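Subclass B3 metallo-beta-lactamase (Sphingobium indicum, PDB 7LUU) hydrolyses beta-lactam antibiotics, probably opening their four-membered ring with the help of two zinc ions. Local coordinates at residues S39-P42 / L43-P46; G155-A158 / K159-Q163; V184-G188 / R189-T193; K246-E249 / A250-R254. All coordinates share one frame; numbering follows the deposited sequence.

All four contacts are local and follow one another along the chain, so none encloses or crosses another. Interaction 1 folds the N-terminal loop into a turn ahead of helix 49-55 and sets it against helix 131-138. Interaction 2 closes a turn in the loop after helix 146-154 and brings D161 and Q163 beside zinc ligands. Interaction 3 is the hairpin that begins the six-stranded sheet, its buried side facing strand 115-119 of the seven-stranded sheet. Interaction 4 is a stretch of helix 242-257, which links strand 216-223 to strand 262-265. Interactions 2 and 4 approach to about 6 Å between nearest atoms, without touching.

Interaction 1 (S39-P42 / L43-P46); sequences SDDP and LTRP
R45 folds back across the turn to reach D40. Its NE bonds D40 OD1 at 2.9 Å with an N-H...O angle of 157°, and NH2 adds a weak bond to the same oxygen at 3.1 Å. A single carboxylate oxygen therefore carries the salt bridge: it lies in the guanidinium plane, at the edge, while the arginine meets it from above the carboxylate plane. With the two planes 77° apart, this is no flat two-oxygen pairing. The arginine chain is extended as far as CD and then bends (chi3 -55°), which swings NH2 in beside P42 CA.

Next to this bridge along the chain, D41 organises the backbone. Its OD1 accepts L43 N at 2.9 Å, again from above the carboxylate plane, and its carbonyl O accepts T44 N at 3.3 Å, with a weak further bond from R45 N. Aspartate suits the place because its short carboxylate, anti to the backbone N, can turn forward to an amide two residues on. P42 suits the next place, where its ring fixes phi near the value the turn needs. A water donates to D41 OD2 at 2.6 Å and also bonds T44 OG1 at 3.0 Å.

Farther out, R136 of helix 131-138 makes a salt bridge with D41 OD2, and L43 packs its apolar chain on A132, A133 and the same R136. The whole is an Asx turn laid over a type I beta turn from D41 to T44, holding the N-terminal loop to that helix at the protein surface.

Interaction 2 (G155-A158 / K159-Q163); sequences GAHA and KDDPQ
H157 and D161 meet with their flat groups almost perpendicular, the imidazole and carboxylate planes 78° apart. ND1 donates to D161 OD2 at 3.1 Å in a nearly straight bond (170°). The oxygen lies in the ring plane, at the edge, yet the histidine approaches it from well above the plane of the carboxylate. Over one face of the same imidazole sits the carbonyl O of Q163, 3.4 Å from the ring plane and above its centre, so H157 is met at its edge and on a face by two parts of one loop.

D161 is turned into this position with CG anti to its own nitrogen (chi1 -176°), and both its oxygens are used. OD1 accepts Q163 N at 2.8 Å, closing an Asx turn. OD2 takes, besides H157, a water that also accepts from A158 N, and the NE2 of H124. An aspartate is apt here, since one small carboxylate can serve three donors at one oxygen and a backbone amide at the other. The chain reaches it through a type I beta turn, in which D161 N bonds A158 O at 3.0 Å with K159 and D160 at the corners.

H124 binds zinc, so D161 is a second-shell residue that probably helps to orient this ligand, with H157 in turn steadying D161. Q163 touches H124 and H200, placing the loop at the rim of the dinuclear zinc site of a metallo-beta-lactamase.

Interaction 3 (V184-G188 / R189-T193); sequences VLRIG and RASIT
The carbonyl oxygen of A190 is gripped from two sources: I187 N donates to it at 3.1 Å, and a water that also donates to G188 O reaches it at the same length. R186 CA adds a CA-H...O contact. In return A190 N bonds I187 O at 2.9 Å, closing a type II' beta turn. G188 takes its first corner, where phi is positive (61°), a conformation glycine adopts with ease. The ladder continues with the hydrogen-bonded pair L185 and I192, L185 N to I192 O at 2.8 Å and I192 N to L185 O at 2.9 Å.

One face of the hairpin, with V184, R186, S191 and T193, is polar or mixed. R186 NH2 makes a weak bond to S191 OG at 2.9 Å, its N-H...O angle only 129°. V184 CG1 lies over the centre of a guanidinium face, 3.6 Å from its plane, and CG2 meets T193 OG1. With chi1 at -174°, CG1 stands anti to the backbone N, which points it to the arginine and leaves CG2 for the threonine.

The other face carries L185, I187, A190 and I192, all buried and apolar. L185 and I192 pack on L119 and I187 on F117, all in strand 115-119 of the other sheet, as expected for the sandwich core of this fold. Strand 184-187 is outermost in its own sheet, while 190-196 pairs onward with strand 205-213, where T193 bonds S208 through the backbone.

Interaction 4 (K246-E249 / A250-R254); sequences KGFE and ASYRR
Y252 leans back along the helix toward the preceding turn, where F248 lies. Its CB lies 3.7 Å from E249 O, and CG, beside the backbone N (chi1 -58°), comes within 3.2 Å of F248 O. That carbonyl oxygen sits over the centre of one ring face while accepting Y252 N at 2.9 Å. Farther out, CZ is 3.9 Å from F248 CD1 and the hydroxyl OH 3.4 Å from the same carbon. The two rings are near parallel, 30° apart, but slid so far that they barely overlap. Tyrosine fits because the far end of its ring touches F248 at CD1 while OH also hydrogen-bonds S290 OG.

On another side, R253 bends at chi3 (-66°) to lay a guanidinium face over E249 O. A water in the guanidinium plane accepts from R253 NH2 and donates to K246 O, at 2.8 Å from the latter.

Helix 242-257 is the crossover of a beta-alpha-beta unit between strands 216-223 and 262-265. F248 and Y252 both face helix 282-300, each touching L294, whereas S251 turns to the loop at P198, bonding its carbonyl O.

Interaction 1 (S39-P42 / L43-P46)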
loop_
_atom_site.group_PDB
_atom_site.type_symbol
_atom_site.label_atom_id
_atom_site.label_comp_id
_atom_site.label_asym_id
_atom_site.label_seq_id
_atom_site.Cartn_x
_atom_site.Cartn_y
_atom_site.Cartn_z
ATOM N N SER A 39 -17.740 -19.434 14.647
ATOM C CA SER A 39 -16.543 -19.079 13.889
ATOM C C SER A 39 -15.832 -17.835 14.430
ATOM O O SER A 39 -16.173 -16.688 14.120
ATOM C CB SER A 39 -16.893 -18.863 12.425
ATOM O OG SER A 39 -17.903 -17.876 12.314
ATOM N N ASP A 40 -14.808 -18.055 15.223
ATOM C CA ASP A 40 -13.955 -16.950 15.632
ATOM C C ASP A 40 -12.763 -16.955 14.693
ATOM O O ASP A 40 -11.797 -17.715 14.865
ATOM C CB ASP A 40 -13.549 -17.062 17.091
ATOM C CG ASP A 40 -13.270 -15.687 17.717
ATOM O OD1 ASP A 40 -12.971 -14.710 16.983
ATOM O OD2 ASP A 40 -13.381 -15.589 18.954
ATOM N N ASP A 41 -12.865 -16.153 13.666
ATOM C CA ASP A 41 -11.898 -16.163 12.586
ATOM C C ASP A 41 -10.723 -15.258 12.967
ATOM O O ASP A 41 -10.899 -14.038 13.083
ATOM C CB ASP A 41 -12.617 -15.691 11.334
ATOM C CG ASP A 41 -11.736 -15.684 10.130
ATOM O OD1 ASP A 41 -10.494 -15.866 10.277
ATOM O OD2 ASP A 41 -12.304 -15.481 9.028
ATOM N N PRO A 42 -9.527 -15.821 13.196
ATOM C CA PRO A 42 -8.376 -14.997 13.591
ATOM C C PRO A 42 -7.969 -14.007 12.519
ATOM O O PRO A 42 -7.264 -13.016 12.814
ATOM C CB PRO A 42 -7.250 -16.018 13.811
ATOM C CG PRO A 42 -7.684 -17.238 13.076
ATOM C CD PRO A 42 -9.203 -17.257 13.073
ATOM N N LEU A 43 -8.297 -14.316 11.272
ATOM C CA LEU A 43 -7.810 -13.467 10.190
ATOM C C LEU A 43 -8.747 -12.291 9.893
ATOM O O LEU A 43 -8.346 -11.332 9.204
ATOM C CB LEU A 43 -7.630 -14.326 8.930
ATOM C CG LEU A 43 -6.738 -15.558 9.049
ATOM C CD1 LEU A 43 -6.519 -16.152 7.632
ATOM C CD2 LEU A 43 -5.431 -15.166 9.766
ATOM N N THR A 44 -9.960 -12.305 10.440
ATOM C CA THR A 44 -10.855 -11.149 10.257
ATOM C C THR A 44 -11.317 -10.539 11.567
ATOM O O THR A 44 -12.113 -9.585 11.539
ATOM C CB THR A 44 -12.098 -11.526 9.450
ATOM O OG1 THR A 44 -12.846 -12.535 10.185
ATOM C CG2 THR A 44 -11.694 -12.025 8.055
ATOM N N ARG A 45 -10.840 -11.027 12.718
ATOM C CA ARG A 45 -11.282 -10.450 13.983
ATOM C C ARG A 45 -10.947 -8.951 13.998
ATOM O O ARG A 45 -9.818 -8.586 13.645
ATOM C CB ARG A 45 -10.621 -11.257 15.140
ATOM C CG ARG A 45 -11.058 -10.872 16.562
ATOM C CD ARG A 45 -10.324 -11.708 17.666
ATOM N NE ARG A 45 -10.533 -13.123 17.395
ATOM C CZ ARG A 45 -9.550 -13.979 17.121
ATOM N NH1 ARG A 45 -8.289 -13.590 17.078
ATOM N NH2 ARG A 45 -9.876 -15.231 16.776
ATOM N N PRO A 46 -11.921 -8.048 14.260
ATOM C CA PRO A 46 -11.738 -6.612 13.953
ATOM C C PRO A 46 -10.647 -5.950 14.768
ATOM O O PRO A 46 -10.372 -6.325 15.929
ATOM C CB PRO A 46 -13.092 -5.987 14.324
ATOM C CG PRO A 46 -14.050 -7.165 14.258
ATOM C CD PRO A 46 -13.314 -8.336 14.724
HETATM O O HOH W 1 -14.641 -14.436 8.658
#

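Interaction 2 (G155-A158 / K159-Q163)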
loop_
_atom_site.group_PDB
_atom_site.type_symbol
_atom_site.label_atom_id
_atom_site.label_comp_id
_atom_site.label_asym_id
_atom_site.label_seq_id
_atom_site.Cartn_x
_atom_site.Cartn_y
_atom_site.Cartn_z
ATOM N N GLY A 155 3.425 -10.331 11.334
ATOM C CA GLY A 155 2.209 -9.639 11.786
ATOM C C GLY A 155 2.468 -8.763 12.995
ATOM O O GLY A 155 1.602 -8.649 13.883
ATOM N N ALA A 156 3.632 -8.113 13.031
ATOM C CA ALA A 156 4.018 -7.270 14.157
ATOM C C ALA A 156 5.098 -6.302 13.677
ATOM O O ALA A 156 5.722 -6.534 12.633
ATOM C CB ALA A 156 4.562 -8.099 15.329
ATOM N N HIS A 157 5.325 -5.255 14.453
ATOM C CA HIS A 157 6.324 -4.244 14.074
ATOM C C HIS A 157 7.750 -4.757 14.168
ATOM O O HIS A 157 8.163 -5.334 15.194
ATOM C CB HIS A 157 6.252 -2.998 15.012
ATOM C CG HIS A 157 4.952 -2.234 14.935
ATOM N ND1 HIS A 157 4.635 -1.389 13.893
ATOM C CD2 HIS A 157 3.890 -2.211 15.778
ATOM C CE1 HIS A 157 3.453 -0.819 14.124
ATOM N NE2 HIS A 157 2.985 -1.297 15.261
ATOM N N ALA A 158 8.562 -4.429 13.138
ATOM C CA ALA A 158 9.994 -4.680 13.202
ATOM C C ALA A 158 10.676 -3.687 14.158
ATOM O O ALA A 158 10.174 -2.589 14.410
ATOM C CB ALA A 158 10.596 -4.511 11.810
ATOM N N LYS A 159 11.865 -4.078 14.647
ATOM C CA LYS A 159 12.557 -3.237 15.632
ATOM C C LYS A 159 12.918 -1.860 15.092
ATOM O O LYS A 159 12.972 -0.894 15.885
ATOM C CB LYS A 159 13.811 -3.955 16.141
ATOM C CG LYS A 159 13.436 -5.123 17.122
ATOM C CD LYS A 159 14.677 -5.865 17.581
ATOM C CE LYS A 159 14.297 -7.110 18.375
ATOM N NZ LYS A 159 15.526 -7.695 18.991
ATOM N N ASP A 160 13.207 -1.731 13.782
ATOM C CA ASP A 160 13.549 -0.424 13.226
ATOM C C ASP A 160 12.353 0.316 12.656
ATOM O O ASP A 160 12.537 1.337 12.017
ATOM C CB ASP A 160 14.649 -0.514 12.146
ATOM C CG ASP A 160 14.262 -1.322 10.914
ATOM O OD1 ASP A 160 13.092 -1.829 10.775
ATOM O OD2 ASP A 160 15.164 -1.446 10.040
ATOM N N ASP A 161 11.136 -0.180 12.862
ATOM C CA ASP A 161 9.955 0.538 12.423
ATOM C C ASP A 161 9.767 1.739 13.326
ATOM O O ASP A 161 9.838 1.581 14.556
ATOM C CB ASP A 161 8.777 -0.442 12.532
ATOM C CG ASP A 161 7.460 0.103 12.031
ATOM O OD1 ASP A 161 7.193 1.297 12.078
ATOM O OD2 ASP A 161 6.668 -0.757 11.606
ATOM N N PRO A 162 9.566 2.945 12.771
ATOM C CA PRO A 162 9.311 4.123 13.637
ATOM C C PRO A 162 8.146 3.919 14.585
ATOM O O PRO A 162 8.110 4.551 15.634
ATOM C CB PRO A 162 9.000 5.260 12.633
ATOM C CG PRO A 162 9.796 4.902 11.341
ATOM C CD PRO A 162 9.643 3.325 11.345
ATOM N N GLN A 163 7.201 3.019 14.266
ATOM C CA GLN A 163 6.041 2.787 15.119
ATOM C C GLN A 163 6.195 1.515 15.957
ATOM O O GLN A 163 5.217 1.059 16.541
ATOM C CB GLN A 163 4.755 2.714 14.284
ATOM C CG GLN A 163 4.441 4.052 13.614
ATOM C CD GLN A 163 3.180 4.032 12.823
ATOM O OE1 GLN A 163 3.174 4.284 11.585
ATOM N NE2 GLN A 163 2.088 3.777 13.508
HETATM O O HOH W 2 7.504 -3.185 10.753
#

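Interaction 3 (V184-G188 / R189-T193)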
loop_
_atom_site.group_PDB
_atom_site.type_symbol
_atom_site.label_atom_id
_atom_site.label_comp_id
_atom_site.label_asym_id
_atom_site.label_seq_id
_atom_site.Cartn_x
_atom_site.Cartn_y
_atom_site.Cartn_z
ATOM N N VAL A 184 10.087 -6.783 -12.051
ATOM C CA VAL A 184 8.783 -6.713 -12.739
ATOM C C VAL A 184 8.060 -8.030 -12.559
ATOM O O VAL A 184 8.661 -9.114 -12.704
ATOM C CB VAL A 184 8.939 -6.355 -14.239
ATOM C CG1 VAL A 184 7.536 -6.147 -14.903
ATOM C CG2 VAL A 184 9.766 -5.088 -14.391
ATOM N N LEU A 185 6.780 -7.951 -12.217
ATOM C CA LEU A 185 5.857 -9.096 -12.169
ATOM C C LEU A 185 5.014 -9.088 -13.444
ATOM O O LEU A 185 4.281 -8.117 -13.703
ATOM C CB LEU A 185 4.985 -8.975 -10.911
ATOM C CG LEU A 185 3.834 -9.969 -10.838
ATOM C CD1 LEU A 185 4.498 -11.345 -10.771
ATOM C CD2 LEU A 185 3.019 -9.686 -9.568
ATOM N N ARG A 186 5.145 -10.132 -14.288
ATOM C CA ARG A 186 4.419 -10.165 -15.556
ATOM C C ARG A 186 3.337 -11.219 -15.433
ATOM O O ARG A 186 3.614 -12.336 -15.019
ATOM C CB ARG A 186 5.364 -10.432 -16.715
ATOM C CG ARG A 186 6.116 -9.107 -17.047
ATOM C CD ARG A 186 6.990 -9.211 -18.237
ATOM N NE ARG A 186 8.257 -8.513 -18.002
ATOM C CZ ARG A 186 8.399 -7.213 -18.210
ATOM N NH1 ARG A 186 9.573 -6.612 -17.995
ATOM N NH2 ARG A 186 7.360 -6.507 -18.629
ATOM N N ILE A 187 2.093 -10.814 -15.690
ATOM C CA ILE A 187 0.964 -11.735 -15.589
ATOM C C ILE A 187 -0.077 -11.314 -16.615
ATOM O O ILE A 187 -0.405 -10.120 -16.718
ATOM C CB ILE A 187 0.403 -11.750 -14.170
ATOM C CG1 ILE A 187 -0.993 -12.386 -14.211
ATOM C CG2 ILE A 187 0.410 -10.367 -13.549
ATOM C CD1 ILE A 187 -1.500 -12.754 -12.795
ATOM N N GLY A 188 -0.495 -12.266 -17.435
ATOM C CA GLY A 188 -1.451 -11.927 -18.477
ATOM C C GLY A 188 -0.795 -10.897 -19.370
ATOM O O GLY A 188 0.366 -11.057 -19.791
ATOM N N ARG A 189 -1.523 -9.842 -19.687
ATOM C CA ARG A 189 -0.924 -8.832 -20.540
ATOM C C ARG A 189 -0.330 -7.697 -19.744
ATOM O O ARG A 189 0.193 -6.758 -20.368
ATOM C CB ARG A 189 -1.946 -8.271 -21.547
ATOM C CG ARG A 189 -3.105 -7.567 -20.904
ATOM C CD ARG A 189 -3.894 -6.731 -21.928
ATOM N NE ARG A 189 -4.345 -7.494 -23.090
ATOM C CZ ARG A 189 -3.908 -7.287 -24.333
ATOM N NH1 ARG A 189 -4.371 -8.020 -25.342
ATOM N NH2 ARG A 189 -2.999 -6.345 -24.573
ATOM N N ALA A 190 -0.360 -7.771 -18.392
ATOM C CA ALA A 190 0.056 -6.706 -17.488
ATOM C C ALA A 190 1.500 -6.897 -17.031
ATOM O O ALA A 190 2.008 -8.018 -16.999
ATOM C CB ALA A 190 -0.831 -6.654 -16.249
ATOM N N SER A 191 2.158 -5.778 -16.728
ATOM C CA SER A 191 3.552 -5.747 -16.270
ATOM C C SER A 191 3.575 -4.788 -15.103
ATOM O O SER A 191 3.370 -3.582 -15.291
ATOM C CB SER A 191 4.525 -5.272 -17.336
ATOM O OG SER A 191 4.487 -6.221 -18.391
ATOM N N ILE A 192 3.833 -5.292 -13.903
ATOM C CA ILE A 192 3.786 -4.435 -12.716
ATOM C C ILE A 192 5.198 -4.303 -12.150
ATOM O O ILE A 192 5.817 -5.305 -11.783
ATOM C CB ILE A 192 2.842 -5.044 -11.672
ATOM C CG1 ILE A 192 1.427 -5.204 -12.327
ATOM C CG2 ILE A 192 2.761 -4.126 -10.448
ATOM C CD1 ILE A 192 0.534 -6.229 -11.548
ATOM N N THR A 193 5.676 -3.085 -11.966
ATOM C CA THR A 193 7.029 -2.920 -11.450
ATOM C C THR A 193 6.997 -2.576 -9.969
ATOM O O THR A 193 6.201 -1.745 -9.534
ATOM C CB THR A 193 7.806 -1.842 -12.210
ATOM O OG1 THR A 193 7.884 -2.213 -13.602
ATOM C CG2 THR A 193 9.210 -1.692 -11.640
HETATM O O HOH W 3 2.808 -9.800 -19.379
#

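Interaction 4 (K246-E249 / A250-R254)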
loop_
_atom_site.group_PDB
_atom_site.type_symbol
_atom_site.label_atom_id
_atom_site.label_comp_id
_atom_site.label_asym_id
_atom_site.label_seq_id
_atom_site.Cartn_x
_atom_site.Cartn_y
_atom_site.Cartn_z
ATOM N N LYS A 246 17.579 8.279 5.036
ATOM C CA LYS A 246 18.115 8.084 3.689
ATOM C C LYS A 246 17.079 7.393 2.820
ATOM O O LYS A 246 17.037 7.608 1.597
ATOM C CB LYS A 246 19.378 7.232 3.770
ATOM C CG LYS A 246 20.581 8.011 4.351
ATOM C CD LYS A 246 20.486 9.499 3.986
ATOM C CE LYS A 246 21.549 10.441 4.615
ATOM N NZ LYS A 246 22.167 11.364 3.584
ATOM N N GLY A 247 16.255 6.550 3.456
ATOM C CA GLY A 247 15.164 5.896 2.733
ATOM C C GLY A 247 14.181 6.893 2.160
ATOM O O GLY A 247 13.852 6.846 0.960
ATOM N N PHE A 248 13.787 7.885 2.973
ATOM C CA PHE A 248 12.891 8.917 2.455
ATOM C C PHE A 248 13.516 9.648 1.269
ATOM O O PHE A 248 12.815 9.933 0.277
ATOM C CB PHE A 248 12.553 9.943 3.543
ATOM C CG PHE A 248 11.330 9.589 4.379
ATOM C CD1 PHE A 248 10.073 9.477 3.807
ATOM C CD2 PHE A 248 11.470 9.319 5.769
ATOM C CE1 PHE A 248 8.933 9.125 4.602
ATOM C CE2 PHE A 248 10.362 8.928 6.530
ATOM C CZ PHE A 248 9.128 8.886 5.969
ATOM N N GLU A 249 14.816 9.949 1.351
ATOM C CA GLU A 249 15.447 10.680 0.254
ATOM C C GLU A 249 15.394 9.855 -1.022
ATOM O O GLU A 249 15.090 10.390 -2.096
ATOM C CB GLU A 249 16.888 11.042 0.623
ATOM C CG GLU A 249 16.953 11.958 1.826
ATOM C CD GLU A 249 18.363 12.081 2.466
ATOM O OE1 GLU A 249 19.353 11.478 1.974
ATOM O OE2 GLU A 249 18.456 12.816 3.476
ATOM N N ALA A 250 15.618 8.532 -0.914
ATOM C CA ALA A 250 15.556 7.680 -2.105
ATOM C C ALA A 250 14.140 7.607 -2.647
ATOM O O ALA A 250 13.921 7.634 -3.867
ATOM C CB ALA A 250 16.027 6.268 -1.756
ATOM N N SER A 251 13.165 7.591 -1.747
ATOM C CA SER A 251 11.767 7.581 -2.166
ATOM C C SER A 251 11.404 8.846 -2.939
ATOM O O SER A 251 10.647 8.772 -3.919
ATOM C CB SER A 251 10.868 7.472 -0.951
ATOM O OG SER A 251 11.000 6.169 -0.397
ATOM N N TYR A 252 11.878 10.006 -2.484
ATOM C CA TYR A 252 11.535 11.241 -3.179
ATOM C C TYR A 252 12.122 11.233 -4.580
ATOM O O TYR A 252 11.460 11.662 -5.535
ATOM C CB TYR A 252 12.032 12.454 -2.389
ATOM C CG TYR A 252 11.491 12.516 -1.004
ATOM C CD1 TYR A 252 10.256 11.971 -0.704
ATOM C CD2 TYR A 252 12.251 13.131 0.021
ATOM C CE1 TYR A 252 9.758 12.012 0.592
ATOM C CE2 TYR A 252 11.761 13.210 1.327
ATOM C CZ TYR A 252 10.489 12.661 1.599
ATOM O OH TYR A 252 10.024 12.732 2.904
ATOM N N ARG A 253 13.351 10.713 -4.719
ATOM C CA ARG A 253 13.995 10.625 -6.033
ATOM C C ARG A 253 13.238 9.657 -6.939
ATOM O O ARG A 253 12.968 9.981 -8.113
ATOM C CB ARG A 253 15.461 10.169 -5.915
ATOM C CG ARG A 253 16.406 11.177 -5.195
ATOM C CD ARG A 253 17.930 10.801 -5.293
ATOM N NE ARG A 253 18.294 9.572 -4.584
ATOM C CZ ARG A 253 18.652 9.523 -3.291
ATOM N NH1 ARG A 253 18.694 10.630 -2.559
ATOM N NH2 ARG A 253 18.965 8.381 -2.743
ATOM N N ARG A 254 12.798 8.526 -6.374
ATOM C CA ARG A 254 12.019 7.552 -7.139
ATOM C C ARG A 254 10.713 8.170 -7.582
ATOM O O ARG A 254 10.320 8.075 -8.760
ATOM C CB ARG A 254 11.748 6.293 -6.307
ATOM C CG ARG A 254 10.730 5.336 -6.953
ATOM C CD ARG A 254 11.313 4.819 -8.292
ATOM N NE ARG A 254 12.650 4.271 -8.049
ATOM C CZ ARG A 254 13.691 4.407 -8.874
ATOM N NH1 ARG A 254 13.563 5.061 -10.034
ATOM N NH2 ARG A 254 14.882 3.921 -8.536
HETATM O O HOH W 4 19.195 7.979 -0.158
#